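Local coordinates for protein protease 2A (Rhinovirus C, PDB 5X45) that probably cleaves the viral polyprotein as a chymotrypsin-like cysteine protease that carries a structural zinc ion, at residues 34-39 with 90-95. Numbering follows the deposited sequence.
Sequences TADLQV and HIQYNL
The carboxamide of Gln92 lies against the CB methylene of Asp36 instead of bonding its carboxylate: Gln92 NE2 is 3.5 Å from Asp36 CB, but it hydrogen-bonds NE2 of His90, two residues back, at 2.9 Å. That bond is nearly straight (167° at the hydrogen) and lies close to both the amide plane and the imidazole plane, so it should limit rotation of both flat groups. Gln92 OE1 is hydrogen-bonded to Thr122 OG1, which also makes a weak bond to Asp36 OD2. With CG anti to the backbone N, Asp36 meets the amide through CB while its carboxylate is directed on to Tyr87 OH through OD1 and, weakly, His20 ND1 through OD2; the His20 pairing is consistent with the Asp-His part of a chymotrypsin-like catalytic triad. The left-handed backbone of Asp36 (phi and psi both 48°) and its shared facing with Leu37 toward one residue of strand 28-32 fit a G1 beta bulge. Here the start of strand 37-41, in the four-stranded sheet, meets strand 90-93 of the small two-stranded sheet just before the chain turns at Asn94 into barrel strand 95-98. One backbone hydrogen bond crosses, Tyr93 N to Thr34 O at 2.9 Å (150° at the hydrogen), and the same oxygen receives a CA-H...O contact from Gln92 CA at 3.1 Å. On the exposed flank, Thr34 CB meets the Tyr93 ring at its edge, in plane, 3.6 Å from CD2.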
loop_
_atom_site.group_PDB
_atom_site.type_symbol
_atom_site.label_atom_id
_atom_site.label_comp_id
_atom_site.label_asym_id
_atom_site.label_seq_id
_atom_site.Cartn_x
_atom_site.Cartn_y
_atom_site.Cartn_z
ATOM N N THR A 34 4.067 -10.519 5.888
ATOM C CA THR A 34 5.072 -10.562 4.831
ATOM C C THR A 34 4.699 -9.582 3.718
ATOM O O THR A 34 5.452 -9.385 2.760
ATOM C CB THR A 34 5.239 -11.984 4.252
ATOM O OG1 THR A 34 3.948 -12.558 3.996
ATOM C CG2 THR A 34 5.993 -12.865 5.234
ATOM N N ALA A 35 3.521 -8.981 3.847
ATOM C CA ALA A 35 3.102 -7.921 2.947
ATOM C C ALA A 35 2.689 -6.678 3.733
ATOM O O ALA A 35 2.191 -5.712 3.146
ATOM C CB ALA A 35 1.955 -8.398 2.069
ATOM N N ASP A 36 2.883 -6.725 5.056
ATOM C CA ASP A 36 2.459 -5.657 5.969
ATOM C C ASP A 36 1.013 -5.247 5.667
ATOM O O ASP A 36 0.681 -4.058 5.579
ATOM C CB ASP A 36 3.403 -4.452 5.869
ATOM C CG ASP A 36 3.146 -3.420 6.954
ATOM O OD1 ASP A 36 2.587 -3.804 8.003
ATOM O OD2 ASP A 36 3.488 -2.230 6.756
ATOM N N LEU A 37 0.148 -6.245 5.537
ATOM C CA LEU A 37 -1.202 -6.017 5.033
ATOM C C LEU A 37 -2.256 -6.675 5.887
ATOM O O LEU A 37 -2.141 -7.849 6.245
ATOM C CB LEU A 37 -1.330 -6.545 3.606
ATOM C CG LEU A 37 -2.685 -6.330 2.940
ATOM C CD1 LEU A 37 -2.928 -4.842 2.652
ATOM C CD2 LEU A 37 -2.783 -7.155 1.672
ATOM N N GLN A 38 -3.292 -5.915 6.210
ATOM C CA GLN A 38 -4.456 -6.466 6.883
ATOM C C GLN A 38 -5.695 -6.128 6.080
ATOM O O GLN A 38 -5.844 -5.000 5.620
ATOM C CB GLN A 38 -4.590 -5.929 8.305
ATOM C CG GLN A 38 -5.927 -6.302 8.938
ATOM C CD GLN A 38 -5.999 -6.034 10.429
ATOM O OE1 GLN A 38 -4.988 -6.055 11.137
ATOM N NE2 GLN A 38 -7.201 -5.742 10.909
ATOM N N VAL A 39 -6.562 -7.109 5.865
ATOM C CA VAL A 39 -7.799 -6.829 5.156
ATOM C C VAL A 39 -8.999 -7.188 6.023
ATOM O O VAL A 39 -9.079 -8.292 6.566
ATOM C CB VAL A 39 -7.898 -7.588 3.831
ATOM C CG1 VAL A 39 -9.126 -7.106 3.055
ATOM C CG2 VAL A 39 -6.639 -7.384 3.014
ATOM N N HIS A 90 13.352 -7.201 7.814
ATOM C CA HIS A 90 12.614 -8.377 7.342
ATOM C C HIS A 90 12.346 -8.327 5.843
ATOM O O HIS A 90 12.478 -7.276 5.215
ATOM C CB HIS A 90 11.281 -8.505 8.072
ATOM C CG HIS A 90 10.306 -7.429 7.717
ATOM N ND1 HIS A 90 10.449 -6.125 8.139
ATOM C CD2 HIS A 90 9.186 -7.460 6.957
ATOM C CE1 HIS A 90 9.455 -5.398 7.659
ATOM N NE2 HIS A 90 8.674 -6.182 6.941
ATOM N N ILE A 91 11.961 -9.470 5.279
ATOM C CA ILE A 91 11.620 -9.567 3.861
ATOM C C ILE A 91 10.122 -9.359 3.647
ATOM O O ILE A 91 9.305 -9.893 4.389
ATOM C CB ILE A 91 12.019 -10.934 3.261
ATOM C CG1 ILE A 91 13.523 -11.204 3.424
ATOM C CG2 ILE A 91 11.594 -11.020 1.801
ATOM C CD1 ILE A 91 14.421 -10.072 3.027
ATOM N N GLN A 92 9.769 -8.583 2.625
ATOM C CA GLN A 92 8.383 -8.461 2.201
ATOM C C GLN A 92 8.236 -8.931 0.752
ATOM O O GLN A 92 9.214 -9.010 0.016
ATOM C CB GLN A 92 7.883 -7.019 2.371
ATOM C CG GLN A 92 7.503 -6.684 3.814
ATOM C CD GLN A 92 6.737 -5.376 3.957
ATOM O OE1 GLN A 92 6.059 -4.928 3.031
ATOM N NE2 GLN A 92 6.826 -4.770 5.135
ATOM N N TYR A 93 7.013 -9.285 0.371
ATOM C CA TYR A 93 6.739 -9.868 -0.944
ATOM C C TYR A 93 5.813 -8.996 -1.792
ATOM O O TYR A 93 5.059 -8.172 -1.260
ATOM C CB TYR A 93 6.151 -11.273 -0.784
ATOM C CG TYR A 93 7.131 -12.237 -0.157
ATOM C CD1 TYR A 93 8.060 -12.922 -0.940
ATOM C CD2 TYR A 93 7.167 -12.429 1.217
ATOM C CE1 TYR A 93 8.981 -13.796 -0.368
ATOM C CE2 TYR A 93 8.080 -13.294 1.795
ATOM C CZ TYR A 93 8.983 -13.975 0.997
ATOM O OH TYR A 93 9.892 -14.837 1.567
ATOM N N ASN A 94 5.897 -9.171 -3.110
ATOM C CA ASN A 94 5.057 -8.446 -4.065
ATOM C C ASN A 94 5.128 -6.930 -3.929
ATOM O O ASN A 94 4.159 -6.273 -3.543
ATOM C CB ASN A 94 3.600 -8.916 -3.957
ATOM C CG ASN A 94 3.440 -10.395 -4.292
ATOM O OD1 ASN A 94 3.060 -11.203 -3.444
ATOM N ND2 ASN A 94 3.729 -10.752 -5.536
ATOM N N LEU A 95 6.290 -6.374 -4.253
ATOM C CA LEU A 95 6.465 -4.940 -4.158
ATOM C C LEU A 95 6.554 -4.267 -5.513
ATOM O O LEU A 95 7.073 -4.829 -6.482
ATOM C CB LEU A 95 7.704 -4.606 -3.330
ATOM C CG LEU A 95 7.409 -4.937 -1.870
ATOM C CD1 LEU A 95 8.167 -6.182 -1.451
ATOM C CD2 LEU A 95 7.671 -3.754 -0.944
#